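Local coordinates for protein endonuclease 2 (Arabidopsis thaliana, PDB 4CXP) that cleaves RNA and single-stranded DNA, and double-stranded DNA less readily, as a glycosylated monomeric endonuclease of the nuclease type I family with three divalent metal ions, at residues A[67-71]-A[86-90]; A[93-99]-A[257-262]; A[128-133]-A[216-222]; A[122-126]-A[208-212]; A[137-141]-A[151-155]. All coordinates share one frame; numbering follows the deposited sequence.

How the interactions relate
Following the chain from the N terminus, interaction 1 comes first. It closes a short loop between the loop and helix start at 67-71 and helix 85-96. The end of that helix then opens interaction 2, which closes the longest loop, out to the C-terminal helix 233-262. The other three contacts nest inside it. Interactions 3 and 4 cross, their segments alternating along the chain; both end on helix 206-221, 122-126 at its start and 128-133 at its end. Interaction 5, between 137-141 and 151-155, is nested within both. Interactions 3 and 5 share one zinc ion through His-130 and His-154, while interaction 4 carries Asp-124, which binds the other two. Interactions 1 and 4 touch through Ile-89 and Ile-125.

Interaction 1. Residues A[67-71]-A[86-90]; sequences SYQYN and AGAIY
Tyr-70 swings its ring away from its own backbone N (chi1 -177°), while Tyr-90 keeps CG beside its N (chi1 -73°), and the two phenol rings come side by side. They slide past each other in opposite directions. CE2 of Tyr-70 lies in the ring plane of Tyr-90, at its edge, 3.8 Å from Tyr-90 CE2. The ring planes are 68° apart and the pair is oblique. The hydroxyl end of Tyr-70 passes along the helix, with OH 3.9 Å from Gly-87 CA. The edge of the Tyr-70 ring also faces CB of Ala-86, 4.2 Å from CD2. Tyr-68 reaches the same methyl: its OH is 3.5 Å from Ala-86 CB. By similarity, 67-71 is part of a substrate-binding stretch. No hydrogen bond joins the segments. Tyr-68 and Tyr-90 instead send their hydroxyls to the two carboxylate oxygens of Asp-207, on helix 206-221. One carboxylate thus ties both segments indirectly, while their direct contact is by van der Waals packing.

Interaction 2. Residues A[93-99]-A[257-262]; sequences TTQLLSY and TLNRIF. With NAG (2-acetamido-2-deoxy-beta-D-glucopyranose), chain B.
Ile-261 and Leu-96 form the centre of this contact. CG2 of Ile-261 packs on Leu-96 CB at 3.5 Å. The other branch of Ile-261 ends in CD1, which meets CG2 of Thr-93, in one of that residue's two conformers, at 3.8 Å, the two side chains crossing at about a right angle. With CG1 beside the backbone N and CG2 anti to it, Ile-261 serves both neighbours at once. CD2 of Leu-97 lies 3.7 Å from the carbonyl O of Ile-261. Phe-262 extends the apolar patch: its CZ approaches Leu-96 CD2 at 4.1 Å, and CB of Tyr-99 sits at its ring edge. The Tyr-99 and Phe-262 planes are 81° apart, an oblique pair.

Further out, a type I turn from Leu-96 to Tyr-99 carries the tyrosine toward helix 19-28, where its OH bonds Glu-27. Gln-95 NE2 donates to O5 of the N-acetylglucosamine at 3.0 Å. Helix 111-124 packs against Thr-93, Leu-96 and Thr-257. Segment 257-262 belongs to the propeptide removed in the mature enzyme. The side-chain grip is apolar, without a direct hydrogen bond; a water can donate to both Leu-96 O and Ile-261 O, although other acceptors compete for its protons.

Interaction 3. Residues A[128-133]-A[216-222]; sequences PLHVSY and AACDWAY. With ZN (zinc ion), chain F.
Tyr-222 lies between Leu-129 and Tyr-133. Its CG stands beside the backbone N (chi1 -70°), and the ring projects from the helix end toward strand 131-133. CD2 of Leu-129 sits over the ring face, 3.9 Å from the Tyr-222 centroid, as a CH-pi contact. CE2 of Tyr-222 in turn lies over the centre of the Tyr-133 ring. Those two ring planes are 35° apart and the pair is oblique. The Tyr-222 hydroxyl accepts a bond from Tyr-133 N (3.0 Å, N-H...O angle 160°), and it also bonds Asp-136.

Ser-132 has its OG between the backbone N and the carbonyl carbon. From there OG donates to Leu-129 O at 3.0 Å, approaching from above the carbonyl plane. Leu-129 CG also rests on Ala-221 CB at 3.9 Å. Pro-128 CG packs on Ala-216 CB, and Ala-217 CB lies 3.7 Å from Pro-128 O. Tyr-133 OH is near the sulfur of Cys-218, which forms a disulfide with Cys-66.

His-130 lies off the interface, with NE2 2.1 Å from zinc. It shares this ion with His-154, Asp-158 and water, so the contact adjoins a zinc site within the substrate-binding region of this S1/P1-type nuclease.

Interaction 4. Residues A[122-126]-A[208-212]; sequences MGDIH and IYASE. With ZN (zinc ion), chain E; ZN (zinc ion), chain G.
Tyr-209 meets three residues of 122-126 and carries most of the contact. Its CD2 is 3.7 Å from CE1 of His-126. The two ring planes are 31° apart, and their centroids are separated by 5.1 Å, an oblique pair. Met-122 is modelled in two conformers; in one of them its SD lies 3.7 Å from Tyr-209 CE2. There the methionine chain bends at chi2 and chi3, and the sulfur makes an oblique Met-aromatic contact. CG2 of Ile-125 comes in at the edge of the Tyr-209 ring, 4.2 Å from its CB.

Next in sequence is Ala-210. Its methyl meets CD1 of Ile-125 at 4.1 Å. Glu-212, one turn beyond Ile-208, forms salt bridges to Arg-246 and Arg-253.

The His-126 ring is fixed from both nitrogens. ND1 donates to Met-122 O (2.8 Å, N-H...O angle 168°), with that oxygen in the ring plane, while NE2 accepts from Arg-253. Arg-253 therefore connects the imidazole with the Glu-212 carboxylate. On the other flank of 122-126, Asp-124 bridges two zinc ions, OD1 to one and OD2 to the other, each at 2.1 Å.

The contact joins the C-terminal end of helix 111-124 to the start of helix 206-221. Helix 233-262 supplies both arginines and packs on Met-122, while helix 85-96 touches Ile-125.

Interaction 5. Residues A[137-141]-A[151-155]; sequences KGGNT and ANLHH. With ZN (zinc ion), chain F.
His-154 ND1 donates to the carbonyl O of Gly-138 (2.8 Å, N-H...O angle 151°). The oxygen lies almost exactly in the imidazole plane. CG of His-154 is anti to its backbone N (chi1 -173°), which directs the ring to the loop. The opposite ring nitrogen, NE2, binds zinc at 2.2 Å. One residue on, Gly-139 O receives a weak bond from His-154 N.

Asn-140 lies over the imidazole. Its ND2 is 3.4 Å from His-154 CG, above one face, and the amide and ring planes differ by 20°. The amide is held there by ND2 donating to Lys-137 O at 2.8 Å. That carbonyl also accepts from Asn-140 N, closing a type I' turn. Asn-140 OD1 takes a bond from a water, which in turn accepts weakly from Asn-152 ND2.

Asn-152 packs its CB on Asn-140 O at 3.3 Å. It is the N-cap of helix 153-169, with OD1 accepting from His-155 N. Leu-153 CB rests beside Gly-139 O.

Gly-138 O is thus a second-shell hydrogen-bond acceptor that fixes the rotation of the zinc-binding His-154 ring and would probably polarise it. His-130 and Asp-158 bind the same zinc ion, so the pairing belongs to the metal centre of an S1/P1-type nuclease.

Interaction 1. Residues A[67-71]-A[86-90]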
# COMPACT_ATOMS: atom_id res chain seq x y z
N SER A 67 -2.03 -13.31 12.55
CA SER A 67 -2.80 -13.95 11.51
C SER A 67 -3.85 -13.03 10.91
O SER A 67 -4.37 -12.12 11.55
CB SER A 67 -3.42 -15.22 12.04
OG SER A 67 -4.47 -14.92 12.87
N TYR A 68 -4.16 -13.32 9.65
CA TYR A 68 -5.24 -12.68 8.93
C TYR A 68 -6.05 -13.76 8.22
O TYR A 68 -5.49 -14.65 7.60
CB TYR A 68 -4.71 -11.70 7.88
CG TYR A 68 -5.74 -11.33 6.85
CD1 TYR A 68 -6.77 -10.46 7.15
CD2 TYR A 68 -5.72 -11.90 5.59
CE1 TYR A 68 -7.76 -10.17 6.22
CE2 TYR A 68 -6.69 -11.60 4.65
CZ TYR A 68 -7.71 -10.73 4.96
OH TYR A 68 -8.67 -10.40 4.03
N GLN A 69 -7.37 -13.66 8.33
CA GLN A 69 -8.29 -14.48 7.55
C GLN A 69 -9.42 -13.59 7.06
O GLN A 69 -10.03 -12.87 7.86
CB GLN A 69 -8.87 -15.63 8.38
CG GLN A 69 -7.83 -16.60 8.91
CD GLN A 69 -8.40 -17.74 9.71
OE1 GLN A 69 -7.86 -18.86 9.71
NE2 GLN A 69 -9.49 -17.48 10.41
N TYR A 70 -9.72 -13.65 5.77
CA TYR A 70 -10.76 -12.81 5.19
C TYR A 70 -12.09 -12.94 5.92
O TYR A 70 -12.70 -11.95 6.32
CB TYR A 70 -10.94 -13.13 3.71
CG TYR A 70 -11.95 -12.25 3.00
CD1 TYR A 70 -13.31 -12.52 3.04
CD2 TYR A 70 -11.53 -11.14 2.28
CE1 TYR A 70 -14.23 -11.71 2.40
CE2 TYR A 70 -12.44 -10.32 1.64
CZ TYR A 70 -13.78 -10.61 1.70
OH TYR A 70 -14.69 -9.79 1.05
N ASN A 71 -12.57 -14.16 6.09
CA ASN A 71 -13.90 -14.29 6.67
C ASN A 71 -13.96 -13.76 8.10
O ASN A 71 -14.97 -13.18 8.49
CB ASN A 71 -14.43 -15.72 6.55
CG ASN A 71 -14.74 -16.10 5.12
OD1 ASN A 71 -15.13 -15.27 4.30
ND2 ASN A 71 -14.60 -17.39 4.81
N ALA A 86 -8.93 -5.51 1.64
CA ALA A 86 -8.99 -6.69 0.76
C ALA A 86 -10.30 -6.74 -0.02
O ALA A 86 -10.31 -6.98 -1.23
CB ALA A 86 -8.78 -7.99 1.55
N GLY A 87 -11.42 -6.56 0.67
CA GLY A 87 -12.72 -6.53 0.02
C GLY A 87 -12.84 -5.42 -1.01
O GLY A 87 -13.44 -5.61 -2.06
N ALA A 88 -12.24 -4.27 -0.72
CA ALA A 88 -12.24 -3.16 -1.67
C ALA A 88 -11.45 -3.53 -2.92
O ALA A 88 -11.86 -3.22 -4.04
CB ALA A 88 -11.68 -1.91 -1.03
N ILE A 89 -10.30 -4.18 -2.75
CA ILE A 89 -9.53 -4.58 -3.92
C ILE A 89 -10.34 -5.55 -4.79
O ILE A 89 -10.39 -5.40 -6.00
CB ILE A 89 -8.16 -5.14 -3.52
CG1 ILE A 89 -7.27 -3.99 -3.01
CG2 ILE A 89 -7.49 -5.88 -4.66
CD1 ILE A 89 -6.03 -4.44 -2.28
N TYR A 90 -10.99 -6.53 -4.18
CA TYR A 90 -11.84 -7.41 -4.97
C TYR A 90 -12.93 -6.63 -5.71
O TYR A 90 -13.17 -6.87 -6.89
CB TYR A 90 -12.49 -8.47 -4.08
CG TYR A 90 -11.58 -9.58 -3.58
CD1 TYR A 90 -10.82 -10.35 -4.44
CD2 TYR A 90 -11.54 -9.89 -2.23
CE1 TYR A 90 -10.07 -11.41 -3.97
CE2 TYR A 90 -10.78 -10.93 -1.75
CZ TYR A 90 -10.05 -11.70 -2.63
OH TYR A 90 -9.28 -12.76 -2.16

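Interaction 2. Residues A[93-99]-A[257-262]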
# COMPACT_ATOMS: atom_id res chain seq x y z
N THR A 93 -11.35 -4.24 -8.58
CA THR A 93 -10.80 -5.03 -9.65
C THR A 93 -11.93 -5.64 -10.52
O THR A 93 -11.87 -5.65 -11.74
CB THR A 93 -9.79 -6.09 -9.13
OG1 THR A 93 -10.35 -6.95 -8.19
CG2 THR A 93 -8.58 -5.47 -8.53
N THR A 94 -12.97 -6.13 -9.86
CA THR A 94 -14.11 -6.68 -10.58
C THR A 94 -14.74 -5.61 -11.47
O THR A 94 -15.05 -5.88 -12.61
CB THR A 94 -15.14 -7.29 -9.62
OG1 THR A 94 -14.54 -8.44 -9.02
CG2 THR A 94 -16.40 -7.70 -10.34
N GLN A 95 -14.92 -4.41 -10.95
CA GLN A 95 -15.48 -3.33 -11.75
C GLN A 95 -14.65 -3.06 -13.00
O GLN A 95 -15.19 -2.88 -14.09
CB GLN A 95 -15.61 -2.06 -10.93
CG GLN A 95 -16.62 -2.16 -9.81
CD GLN A 95 -16.61 -0.95 -8.92
OE1 GLN A 95 -16.26 0.15 -9.35
NE2 GLN A 95 -16.98 -1.14 -7.66
N LEU A 96 -13.32 -3.04 -12.85
CA LEU A 96 -12.47 -2.71 -13.99
C LEU A 96 -12.47 -3.78 -15.07
O LEU A 96 -12.16 -3.49 -16.21
CB LEU A 96 -11.05 -2.42 -13.51
CG LEU A 96 -10.91 -1.10 -12.78
CD1 LEU A 96 -9.59 -1.06 -12.04
CD2 LEU A 96 -11.03 0.11 -13.70
N LEU A 97 -12.81 -5.02 -14.72
CA LEU A 97 -12.96 -6.08 -15.73
C LEU A 97 -14.01 -5.73 -16.77
O LEU A 97 -13.98 -6.28 -17.86
CB LEU A 97 -13.33 -7.41 -15.07
CG LEU A 97 -12.22 -8.09 -14.29
CD1 LEU A 97 -12.80 -9.24 -13.48
CD2 LEU A 97 -11.13 -8.57 -15.23
N SER A 98 -14.94 -4.85 -16.42
CA SER A 98 -15.98 -4.44 -17.36
C SER A 98 -15.56 -3.31 -18.30
O SER A 98 -16.34 -2.90 -19.16
CB SER A 98 -17.25 -4.03 -16.59
OG SER A 98 -17.09 -2.75 -16.01
N TYR A 99 -14.33 -2.81 -18.17
CA TYR A 99 -13.89 -1.68 -18.98
C TYR A 99 -13.86 -2.07 -20.43
O TYR A 99 -13.24 -3.07 -20.79
CB TYR A 99 -12.50 -1.21 -18.58
CG TYR A 99 -12.01 -0.04 -19.42
CD1 TYR A 99 -12.63 1.20 -19.33
CD2 TYR A 99 -10.95 -0.19 -20.32
CE1 TYR A 99 -12.20 2.27 -20.09
CE2 TYR A 99 -10.52 0.88 -21.10
CZ TYR A 99 -11.15 2.11 -20.96
OH TYR A 99 -10.76 3.20 -21.71
N THR A 257 -1.72 -6.86 -11.48
CA THR A 257 -3.17 -6.90 -11.37
C THR A 257 -3.83 -6.10 -12.50
O THR A 257 -4.75 -6.61 -13.14
CB THR A 257 -3.60 -6.42 -9.98
OG1 THR A 257 -2.98 -7.24 -8.99
CG2 THR A 257 -5.08 -6.46 -9.82
N LEU A 258 -3.36 -4.89 -12.76
CA LEU A 258 -3.90 -4.11 -13.87
C LEU A 258 -3.67 -4.82 -15.20
O LEU A 258 -4.54 -4.80 -16.08
CB LEU A 258 -3.32 -2.70 -13.90
CG LEU A 258 -3.66 -1.82 -12.68
CD1 LEU A 258 -2.98 -0.47 -12.80
CD2 LEU A 258 -5.15 -1.64 -12.49
N ASN A 259 -2.51 -5.45 -15.37
CA ASN A 259 -2.26 -6.18 -16.60
C ASN A 259 -3.26 -7.32 -16.79
O ASN A 259 -3.77 -7.53 -17.89
CB ASN A 259 -0.82 -6.71 -16.64
CG ASN A 259 0.19 -5.61 -16.89
OD1 ASN A 259 -0.15 -4.52 -17.34
ND2 ASN A 259 1.45 -5.89 -16.62
N ARG A 260 -3.55 -8.05 -15.73
CA ARG A 260 -4.56 -9.11 -15.81
C ARG A 260 -5.94 -8.54 -16.11
O ARG A 260 -6.67 -9.09 -16.92
CB ARG A 260 -4.59 -9.91 -14.52
CG ARG A 260 -3.48 -10.92 -14.39
CD ARG A 260 -3.63 -11.85 -13.20
NE ARG A 260 -3.55 -11.16 -11.91
CZ ARG A 260 -2.45 -10.93 -11.21
NH1 ARG A 260 -1.27 -11.40 -11.62
NH2 ARG A 260 -2.56 -10.28 -10.06
N ILE A 261 -6.32 -7.47 -15.43
CA ILE A 261 -7.64 -6.87 -15.58
C ILE A 261 -7.89 -6.41 -17.01
O ILE A 261 -8.95 -6.68 -17.57
CB ILE A 261 -7.79 -5.63 -14.65
CG1 ILE A 261 -7.94 -6.08 -13.20
CG2 ILE A 261 -8.97 -4.77 -15.06
CD1 ILE A 261 -7.77 -4.93 -12.23
N PHE A 262 -6.93 -5.70 -17.57
CA PHE A 262 -7.13 -5.06 -18.86
C PHE A 262 -6.74 -5.94 -20.04
O PHE A 262 -6.99 -5.56 -21.18
CB PHE A 262 -6.39 -3.74 -18.91
CG PHE A 262 -6.93 -2.70 -17.96
CD1 PHE A 262 -8.27 -2.31 -18.01
CD2 PHE A 262 -6.11 -2.07 -17.04
CE1 PHE A 262 -8.75 -1.34 -17.15
CE2 PHE A 262 -6.60 -1.09 -16.19
CZ PHE A 262 -7.92 -0.74 -16.23
C1 NAG B . -17.57 -1.10 -4.23
C2 NAG B . -17.73 -0.72 -2.73
C3 NAG B . -19.07 -0.01 -2.54
C4 NAG B . -19.15 1.17 -3.51
C5 NAG B . -18.77 0.77 -4.93
C6 NAG B . -18.58 1.97 -5.84
C7 NAG B . -16.50 -2.32 -1.32
C8 NAG B . -16.57 -3.49 -0.40
N2 NAG B . -17.65 -1.86 -1.81
O3 NAG B . -19.22 0.39 -1.17
O4 NAG B . -20.47 1.69 -3.63
O5 NAG B . -17.55 0.05 -4.99
O6 NAG B . -17.63 2.84 -5.27
O7 NAG B . -15.41 -1.81 -1.62
O HOH W 1 -10.98 -4.71 -18.47

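Interaction 3. Residues A[128-133]-A[216-222]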
# COMPACT_ATOMS: atom_id res chain seq x y z
N PRO A 128 2.40 -2.55 6.42
CA PRO A 128 2.12 -3.52 7.48
C PRO A 128 1.08 -3.08 8.50
O PRO A 128 0.24 -3.88 8.93
CB PRO A 128 3.50 -3.75 8.10
CG PRO A 128 4.44 -3.53 6.94
CD PRO A 128 3.83 -2.36 6.20
N LEU A 129 1.14 -1.82 8.93
CA LEU A 129 0.20 -1.34 9.94
C LEU A 129 -1.17 -0.98 9.41
O LEU A 129 -2.01 -0.58 10.18
CB LEU A 129 0.81 -0.24 10.79
CG LEU A 129 1.95 -0.70 11.70
CD1 LEU A 129 2.53 0.47 12.46
CD2 LEU A 129 1.51 -1.76 12.68
N HIS A 130 -1.42 -1.19 8.12
CA HIS A 130 -2.77 -1.21 7.58
C HIS A 130 -3.43 -2.59 7.68
O HIS A 130 -4.59 -2.71 7.32
CB HIS A 130 -2.81 -0.70 6.13
CG HIS A 130 -2.82 0.79 6.05
ND1 HIS A 130 -3.83 1.49 5.46
CD2 HIS A 130 -1.97 1.72 6.55
CE1 HIS A 130 -3.61 2.79 5.60
NE2 HIS A 130 -2.49 2.96 6.26
N VAL A 131 -2.71 -3.59 8.18
CA VAL A 131 -3.28 -4.92 8.44
C VAL A 131 -2.75 -5.29 9.82
O VAL A 131 -1.72 -6.00 9.97
CB VAL A 131 -2.88 -5.98 7.39
CG1 VAL A 131 -3.59 -7.30 7.68
CG2 VAL A 131 -3.17 -5.48 5.98
N SER A 132 -3.37 -4.70 10.84
CA SER A 132 -2.85 -4.80 12.18
C SER A 132 -3.94 -4.59 13.21
O SER A 132 -5.14 -4.75 12.90
CB SER A 132 -1.64 -3.88 12.34
OG SER A 132 -2.00 -2.54 12.42
N TYR A 133 -3.53 -4.37 14.45
CA TYR A 133 -4.42 -4.67 15.55
C TYR A 133 -5.50 -3.63 15.71
O TYR A 133 -5.24 -2.42 15.86
CB TYR A 133 -3.68 -4.76 16.87
CG TYR A 133 -2.60 -5.80 17.00
CD1 TYR A 133 -2.39 -6.82 16.04
CD2 TYR A 133 -1.81 -5.82 18.13
CE1 TYR A 133 -1.41 -7.77 16.22
CE2 TYR A 133 -0.83 -6.78 18.31
CZ TYR A 133 -0.64 -7.75 17.36
OH TYR A 133 0.34 -8.69 17.56
N ALA A 216 4.51 -9.01 9.05
CA ALA A 216 5.47 -7.91 9.13
C ALA A 216 5.15 -6.95 10.27
O ALA A 216 6.05 -6.42 10.92
CB ALA A 216 5.53 -7.14 7.82
N ALA A 217 3.86 -6.71 10.51
CA ALA A 217 3.48 -5.86 11.63
C ALA A 217 4.03 -6.45 12.92
O ALA A 217 4.59 -5.73 13.76
CB ALA A 217 1.97 -5.69 11.69
N CYS A 218 3.87 -7.77 13.10
CA CYS A 218 4.39 -8.45 14.28
C CYS A 218 5.89 -8.41 14.40
O CYS A 218 6.44 -8.09 15.45
CB CYS A 218 3.96 -9.92 14.30
SG CYS A 218 2.26 -10.20 14.80
N ASP A 219 6.56 -8.79 13.32
CA ASP A 219 8.00 -9.04 13.39
C ASP A 219 8.85 -7.80 13.23
O ASP A 219 10.01 -7.80 13.63
CB ASP A 219 8.41 -10.05 12.32
CG ASP A 219 7.77 -11.41 12.50
OD1 ASP A 219 7.58 -11.85 13.65
OD2 ASP A 219 7.49 -12.05 11.48
N TRP A 220 8.31 -6.76 12.59
CA TRP A 220 9.06 -5.57 12.26
C TRP A 220 8.46 -4.29 12.83
O TRP A 220 9.20 -3.44 13.35
CB TRP A 220 9.21 -5.42 10.75
CG TRP A 220 10.07 -6.44 10.09
CD1 TRP A 220 9.70 -7.40 9.20
CD2 TRP A 220 11.49 -6.53 10.20
NE1 TRP A 220 10.80 -8.09 8.76
CE2 TRP A 220 11.92 -7.58 9.36
CE3 TRP A 220 12.45 -5.81 10.92
CZ2 TRP A 220 13.26 -7.94 9.24
CZ3 TRP A 220 13.80 -6.17 10.78
CH2 TRP A 220 14.18 -7.22 9.95
N ALA A 221 7.17 -4.08 12.70
CA ALA A 221 6.61 -2.77 13.07
C ALA A 221 6.44 -2.64 14.57
O ALA A 221 7.00 -1.74 15.20
CB ALA A 221 5.31 -2.50 12.32
N TYR A 222 5.63 -3.52 15.15
CA TYR A 222 5.39 -3.50 16.57
C TYR A 222 6.59 -3.99 17.38
O TYR A 222 6.74 -3.64 18.55
CB TYR A 222 4.22 -4.41 16.91
CG TYR A 222 2.83 -3.97 16.47
CD1 TYR A 222 2.33 -2.73 16.78
CD2 TYR A 222 1.99 -4.87 15.84
CE1 TYR A 222 1.04 -2.37 16.46
CE2 TYR A 222 0.69 -4.53 15.52
CZ TYR A 222 0.22 -3.27 15.83
OH TYR A 222 -1.10 -2.97 15.53
ZN ZN F . -2.00 4.85 7.11
O HOH W 2 -3.71 5.78 7.87

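Interaction 4. Residues A[122-126]-A[208-212]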
# COMPACT_ATOMS: atom_id res chain seq x y z
N MET A 122 -4.22 -1.10 -3.37
CA MET A 122 -3.11 -2.02 -3.55
C MET A 122 -1.88 -1.52 -2.78
O MET A 122 -1.11 -2.31 -2.24
CB MET A 122 -2.77 -2.21 -5.02
CG MET A 122 -1.74 -3.30 -5.25
SD MET A 122 -2.30 -4.95 -4.76
CE MET A 122 -3.36 -5.32 -6.16
N GLY A 123 -1.68 -0.21 -2.72
CA GLY A 123 -0.66 0.32 -1.87
C GLY A 123 -0.92 0.12 -0.39
O GLY A 123 -0.08 -0.39 0.34
N ASP A 124 -2.10 0.51 0.08
CA ASP A 124 -2.39 0.44 1.49
C ASP A 124 -2.31 -0.99 2.03
O ASP A 124 -1.86 -1.18 3.15
CB ASP A 124 -3.75 1.08 1.82
CG ASP A 124 -3.68 2.57 2.09
OD1 ASP A 124 -2.56 3.11 2.05
OD2 ASP A 124 -4.74 3.15 2.35
N ILE A 125 -2.74 -2.00 1.26
CA ILE A 125 -2.70 -3.37 1.76
C ILE A 125 -1.27 -3.86 1.94
O ILE A 125 -1.07 -4.89 2.57
CB ILE A 125 -3.54 -4.32 0.89
CG1 ILE A 125 -3.94 -5.56 1.67
CG2 ILE A 125 -2.83 -4.65 -0.42
CD1 ILE A 125 -5.01 -6.38 0.97
N HIS A 126 -0.29 -3.13 1.42
CA HIS A 126 1.12 -3.44 1.63
C HIS A 126 1.77 -2.71 2.79
O HIS A 126 2.90 -3.03 3.15
CB HIS A 126 1.92 -3.21 0.33
CG HIS A 126 1.74 -4.32 -0.65
ND1 HIS A 126 0.71 -4.39 -1.55
CD2 HIS A 126 2.45 -5.46 -0.82
CE1 HIS A 126 0.79 -5.53 -2.22
NE2 HIS A 126 1.84 -6.20 -1.80
N ILE A 208 -3.31 -12.74 0.17
CA ILE A 208 -1.90 -13.10 0.24
C ILE A 208 -1.11 -11.93 0.84
O ILE A 208 -0.24 -12.09 1.70
CB ILE A 208 -1.37 -13.43 -1.19
CG1 ILE A 208 -2.11 -14.65 -1.78
CG2 ILE A 208 0.14 -13.65 -1.18
CD1 ILE A 208 -2.01 -15.91 -0.96
N TYR A 209 -1.39 -10.74 0.34
CA TYR A 209 -0.65 -9.55 0.68
C TYR A 209 -0.93 -9.12 2.11
O TYR A 209 -0.03 -8.71 2.85
CB TYR A 209 -0.94 -8.41 -0.30
CG TYR A 209 -1.01 -8.82 -1.76
CD1 TYR A 209 -0.30 -9.91 -2.25
CD2 TYR A 209 -1.79 -8.12 -2.65
CE1 TYR A 209 -0.40 -10.32 -3.56
CE2 TYR A 209 -1.88 -8.50 -3.99
CZ TYR A 209 -1.17 -9.60 -4.43
OH TYR A 209 -1.25 -10.00 -5.75
N ALA A 210 -2.19 -9.24 2.52
CA ALA A 210 -2.57 -8.94 3.88
C ALA A 210 -1.94 -9.88 4.89
O ALA A 210 -1.50 -9.46 5.95
CB ALA A 210 -4.09 -8.93 4.02
N SER A 211 -1.89 -11.16 4.56
CA SER A 211 -1.27 -12.14 5.46
C SER A 211 0.21 -11.88 5.67
O SER A 211 0.70 -11.97 6.79
CB SER A 211 -1.52 -13.56 4.96
OG SER A 211 -2.85 -13.93 5.18
N GLU A 212 0.91 -11.49 4.60
CA GLU A 212 2.31 -11.05 4.73
C GLU A 212 2.41 -9.84 5.63
O GLU A 212 3.36 -9.68 6.40
CB GLU A 212 2.88 -10.65 3.36
CG GLU A 212 3.02 -11.76 2.32
CD GLU A 212 3.21 -11.24 0.91
OE1 GLU A 212 2.97 -10.04 0.67
OE2 GLU A 212 3.61 -12.06 0.02
ZN ZN E . -5.30 5.23 2.42
ZN ZN G . -1.77 5.02 2.21

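Interaction 5. Residues A[137-141]-A[151-155]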
# COMPACT_ATOMS: atom_id res chain seq x y z
N LYS A 137 -5.55 0.60 17.06
CA LYS A 137 -5.92 1.32 15.86
C LYS A 137 -4.78 1.30 14.85
O LYS A 137 -4.37 2.32 14.30
CB LYS A 137 -6.38 2.74 16.18
CG LYS A 137 -7.54 2.77 17.16
CD LYS A 137 -8.15 4.15 17.26
N GLY A 138 -4.25 0.11 14.59
CA GLY A 138 -3.19 -0.03 13.62
C GLY A 138 -1.93 0.74 13.98
O GLY A 138 -1.23 1.25 13.11
N GLY A 139 -1.64 0.81 15.27
CA GLY A 139 -0.51 1.55 15.76
C GLY A 139 -0.71 3.04 15.94
O GLY A 139 0.18 3.72 16.43
N ASN A 140 -1.88 3.55 15.58
CA ASN A 140 -2.16 4.96 15.76
C ASN A 140 -2.14 5.41 17.21
O ASN A 140 -1.83 6.57 17.47
CB ASN A 140 -3.48 5.35 15.12
CG ASN A 140 -3.35 5.62 13.66
OD1 ASN A 140 -2.84 6.67 13.26
ND2 ASN A 140 -3.80 4.68 12.84
N THR A 141 -2.44 4.51 18.15
CA THR A 141 -2.47 4.89 19.56
C THR A 141 -1.13 4.65 20.27
O THR A 141 -1.04 4.88 21.47
CB THR A 141 -3.58 4.15 20.32
OG1 THR A 141 -3.24 2.76 20.40
CG2 THR A 141 -4.93 4.32 19.66
N ALA A 151 5.61 11.26 17.45
CA ALA A 151 4.95 10.60 16.35
C ALA A 151 4.28 9.35 16.85
O ALA A 151 4.74 8.74 17.79
CB ALA A 151 5.93 10.22 15.25
N ASN A 152 3.22 8.94 16.19
CA ASN A 152 2.67 7.62 16.47
C ASN A 152 3.25 6.59 15.51
O ASN A 152 3.76 6.91 14.44
CB ASN A 152 1.14 7.63 16.51
CG ASN A 152 0.52 7.79 15.15
OD1 ASN A 152 0.63 6.93 14.30
ND2 ASN A 152 -0.15 8.91 14.93
N LEU A 153 3.18 5.33 15.92
CA LEU A 153 3.85 4.27 15.18
C LEU A 153 3.26 4.11 13.78
O LEU A 153 3.97 3.83 12.82
CB LEU A 153 3.80 2.96 15.96
CG LEU A 153 4.62 1.83 15.36
CD1 LEU A 153 6.11 2.16 15.35
CD2 LEU A 153 4.35 0.54 16.12
N HIS A 154 1.94 4.25 13.65
CA HIS A 154 1.32 4.16 12.35
C HIS A 154 1.91 5.20 11.38
O HIS A 154 2.25 4.87 10.24
CB HIS A 154 -0.20 4.30 12.46
CG HIS A 154 -0.88 4.05 11.16
ND1 HIS A 154 -1.47 2.85 10.85
CD2 HIS A 154 -0.99 4.81 10.05
CE1 HIS A 154 -1.93 2.90 9.61
NE2 HIS A 154 -1.63 4.08 9.10
N HIS A 155 2.01 6.43 11.85
CA HIS A 155 2.54 7.51 11.04
C HIS A 155 4.00 7.27 10.66
O HIS A 155 4.43 7.64 9.56
CB HIS A 155 2.37 8.84 11.78
CG HIS A 155 2.62 10.04 10.92
ND1 HIS A 155 3.85 10.65 10.79
CD2 HIS A 155 1.78 10.74 10.13
CE1 HIS A 155 3.75 11.69 9.98
NE2 HIS A 155 2.50 11.77 9.57
ZN ZN F . -2.00 4.85 7.11
O HOH W 3 -1.32 8.44 11.84
O HOH W 2 -3.71 5.78 7.87